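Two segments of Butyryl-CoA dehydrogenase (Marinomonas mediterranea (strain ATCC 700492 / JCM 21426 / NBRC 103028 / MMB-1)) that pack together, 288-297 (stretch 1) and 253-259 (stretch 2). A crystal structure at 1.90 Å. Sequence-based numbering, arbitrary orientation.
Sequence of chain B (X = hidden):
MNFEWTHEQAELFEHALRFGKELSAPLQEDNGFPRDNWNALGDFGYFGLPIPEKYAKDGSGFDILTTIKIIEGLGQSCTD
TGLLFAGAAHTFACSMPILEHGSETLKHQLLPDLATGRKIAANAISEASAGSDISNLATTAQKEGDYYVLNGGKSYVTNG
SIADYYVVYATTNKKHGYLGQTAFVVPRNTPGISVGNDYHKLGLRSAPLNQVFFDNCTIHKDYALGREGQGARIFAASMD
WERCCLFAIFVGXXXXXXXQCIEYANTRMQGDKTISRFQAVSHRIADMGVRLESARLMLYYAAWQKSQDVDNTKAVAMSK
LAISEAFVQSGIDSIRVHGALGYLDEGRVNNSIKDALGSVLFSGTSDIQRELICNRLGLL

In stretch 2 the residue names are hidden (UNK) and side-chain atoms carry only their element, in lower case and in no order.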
# COMPACT_ATOMS: atom_id res chain seq x y z
N MET B 288 -6.29 10.04 -5.99
CA MET B 288 -5.60 11.34 -5.84
C MET B 288 -6.57 12.35 -5.23
O MET B 288 -6.21 13.16 -4.36
CB MET B 288 -5.11 11.86 -7.21
CG MET B 288 -4.05 11.00 -7.87
SD MET B 288 -3.71 11.54 -9.59
CE MET B 288 -2.94 13.12 -9.25
N GLY B 289 -7.83 12.33 -5.69
CA GLY B 289 -8.82 13.30 -5.14
C GLY B 289 -9.10 13.03 -3.65
O GLY B 289 -9.20 13.95 -2.83
N VAL B 290 -9.21 11.75 -3.32
CA VAL B 290 -9.45 11.36 -1.92
C VAL B 290 -8.27 11.83 -1.01
O VAL B 290 -8.49 12.49 0.04
CB VAL B 290 -9.65 9.84 -1.79
CG1 VAL B 290 -9.75 9.43 -0.29
CG2 VAL B 290 -10.91 9.40 -2.59
N ARG B 291 -7.07 11.45 -1.41
CA ARG B 291 -5.90 11.79 -0.59
C ARG B 291 -5.72 13.32 -0.48
O ARG B 291 -5.32 13.80 0.57
CB ARG B 291 -4.65 11.12 -1.18
CG ARG B 291 -4.67 9.59 -0.96
CD ARG B 291 -3.29 9.00 -1.38
NE ARG B 291 -2.86 9.52 -2.72
CZ ARG B 291 -2.91 8.84 -3.88
NH1 ARG B 291 -3.40 7.61 -3.92
NH2 ARG B 291 -2.48 9.43 -5.02
N LEU B 292 -6.10 14.06 -1.53
CA LEU B 292 -6.02 15.49 -1.48
C LEU B 292 -7.07 16.11 -0.55
O LEU B 292 -6.76 17.00 0.26
CB LEU B 292 -6.14 16.06 -2.90
CG LEU B 292 -6.18 17.60 -2.99
CD1 LEU B 292 -4.92 18.21 -2.32
CD2 LEU B 292 -6.18 17.99 -4.47
N GLU B 293 -8.33 15.67 -0.65
CA GLU B 293 -9.35 16.19 0.29
C GLU B 293 -8.92 15.95 1.73
O GLU B 293 -9.00 16.84 2.58
CB GLU B 293 -10.77 15.61 0.05
CG GLU B 293 -11.80 16.34 0.93
CD GLU B 293 -13.13 15.59 1.06
OE1 GLU B 293 -13.29 14.82 2.04
OE2 GLU B 293 -14.00 15.73 0.16
N SER B 294 -8.46 14.73 1.98
CA SER B 294 -7.96 14.35 3.27
C SER B 294 -6.81 15.27 3.74
O SER B 294 -6.89 15.82 4.86
CB SER B 294 -7.43 12.92 3.17
OG SER B 294 -6.75 12.56 4.38
N ALA B 295 -5.77 15.44 2.91
CA ALA B 295 -4.57 16.23 3.32
C ALA B 295 -4.97 17.69 3.59
O ALA B 295 -4.50 18.31 4.58
CB ALA B 295 -3.50 16.14 2.24
N ARG B 296 -5.85 18.24 2.74
CA ARG B 296 -6.34 19.63 2.87
C ARG B 296 -7.10 19.81 4.18
O ARG B 296 -6.91 20.81 4.88
CB ARG B 296 -7.21 20.03 1.66
CG ARG B 296 -7.74 21.44 1.78
CD ARG B 296 -8.58 21.84 0.59
NE ARG B 296 -7.80 21.94 -0.64
CZ ARG B 296 -8.03 21.23 -1.73
NH1 ARG B 296 -9.01 20.33 -1.77
NH2 ARG B 296 -7.31 21.45 -2.82
N LEU B 297 -8.02 18.90 4.49
CA LEU B 297 -8.77 18.98 5.75
C LEU B 297 -7.81 18.88 6.96
O LEU B 297 -8.05 19.51 7.97
CB LEU B 297 -9.79 17.83 5.84
CG LEU B 297 -11.00 18.05 4.84
CD1 LEU B 297 -11.91 16.81 4.74
CD2 LEU B 297 -11.85 19.27 5.25
N UNK B 253 -0.14 22.50 -4.78
CA UNK B 253 0.51 21.82 -5.88
C UNK B 253 -0.28 20.52 -6.27
O UNK B 253 -0.38 20.19 -7.46
c UNK B 253 1.97 21.49 -5.56
N UNK B 254 -0.82 19.83 -5.29
CA UNK B 254 -1.58 18.58 -5.55
C UNK B 254 -2.91 18.90 -6.26
O UNK B 254 -3.33 18.11 -7.08
c UNK B 254 -1.84 17.80 -4.24
c UNK B 254 -0.98 17.22 -1.07
c UNK B 254 -0.54 17.05 -3.85
s UNK B 254 -0.94 16.02 -2.43
N UNK B 255 -3.56 20.01 -5.93
CA UNK B 255 -4.81 20.42 -6.66
C UNK B 255 -4.47 20.60 -8.13
O UNK B 255 -5.18 20.10 -9.02
n UNK B 255 -8.30 20.34 -7.64
c UNK B 255 -7.82 20.96 -6.55
c UNK B 255 -6.77 22.06 -6.76
o UNK B 255 -8.19 20.67 -5.41
c UNK B 255 -5.43 21.72 -6.08
N UNK B 256 -3.31 21.21 -8.40
CA UNK B 256 -2.82 21.36 -9.76
C UNK B 256 -2.55 20.03 -10.47
O UNK B 256 -3.01 19.84 -11.60
c UNK B 256 -1.59 22.30 -9.86
n UNK B 256 2.83 23.02 -8.98
n UNK B 256 1.27 24.73 -9.18
n UNK B 256 1.27 22.91 -10.67
c UNK B 256 -1.09 22.42 -11.32
c UNK B 256 1.77 23.55 -9.60
c UNK B 256 0.13 23.37 -11.49
N UNK B 257 -1.79 19.14 -9.84
CA UNK B 257 -1.62 17.78 -10.34
C UNK B 257 -2.97 17.12 -10.71
O UNK B 257 -3.11 16.53 -11.78
c UNK B 257 -0.97 16.86 -9.27
o UNK B 257 1.18 17.81 -9.96
c UNK B 257 0.56 17.09 -9.11
o UNK B 257 1.13 16.49 -8.13
N UNK B 258 -3.91 17.20 -9.79
CA UNK B 258 -5.22 16.56 -9.98
C UNK B 258 -5.97 17.17 -11.19
O UNK B 258 -6.46 16.43 -12.03
c UNK B 258 -6.05 16.68 -8.72
c UNK B 258 -7.48 16.13 -8.78
c UNK B 258 -8.16 16.33 -7.41
c UNK B 258 -7.45 14.63 -9.12
N UNK B 259 -6.03 18.49 -11.23
CA UNK B 259 -6.64 19.22 -12.37
C UNK B 259 -6.02 18.85 -13.68
O UNK B 259 -6.74 18.58 -14.66
c UNK B 259 -6.52 20.74 -12.17
o UNK B 259 -8.27 20.53 -10.59
n UNK B 259 -7.15 22.45 -10.65
c UNK B 259 -7.41 21.24 -11.09
O HOH W 1 -9.74 18.94 -4.15

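Position 253 has one side-chain atom, a carbon. Its CA-to-CB bond points away from stretch 1, and it touches nothing there. A lone CB means alanine: A253.

Position 254 has four side-chain atoms, three carbons and a sulfur, in an unbranched chain. The sulfur sits between two carbons, as in a thioether. CB points toward stretch 1 and lies 3.7 Å from L292 CD1. The terminal carbon is 4.3 Å from A295 CB. This is methionine, M254, and that terminal carbon is CE.

Position 255 has three carbons, the third carrying one oxygen and one nitrogen. The CA-to-CB bond points sideways, but the end of the side chain comes nearer to stretch 1. The oxygen is 2.8 Å from R296 NH2 and 3.5 Å from L292 CD2. Three carbons ending in an amide give glutamine, Q255. R296 NH2 donates a hydrogen bond to Q255 OE1, which fits an oxygen at that place.

Position 256 has three carbons, a nitrogen, then a carbon carrying two more nitrogens. Its CA-to-CB bond points away, and the side chain makes no contact with stretch 1. The end is a guanidinium: arginine, R256.

Position 257 has two carbons, the second carrying two oxygens. Its CB is 4.2 Å from M288 CE. This is a carboxylate on a short stem: aspartate, D257.

Position 258 has four carbons, forked at the second. One branch tip is 4.1 Å from M288 CB. The other is 3.8 Å from G289 CA and 3.9 Å from L292 CD2. The fork beyond CB identifies leucine, L258. The tip near M288 is CD1 and the other is CD2. L258 CD2 packs against the backbone of G289, which has no side chain.

Position 259 has two carbons, the second carrying one oxygen and one nitrogen. It is out of reach of stretch 1. The short amide is asparagine, N259. Its OD1 accepts a hydrogen bond from Q255 NE2 at 3.0 Å, one helical turn back.

The two helices run nearly antiparallel, at 160°, with axes 10.2 Å apart at closest approach. M254 and L258 are one turn apart, so both face stretch 1. L292 packs against both of them. Next to this apolar patch, Q255 OE1 meets the edge of the R296 guanidinium. Water 1 donates to Q255 OE1 at 2.6 Å and accepts from R296 NH1 at 2.9 Å, so it bridges the same pair. The contact buries 386 Å² in all.

Stretch 2 253-259: AMQRDLN
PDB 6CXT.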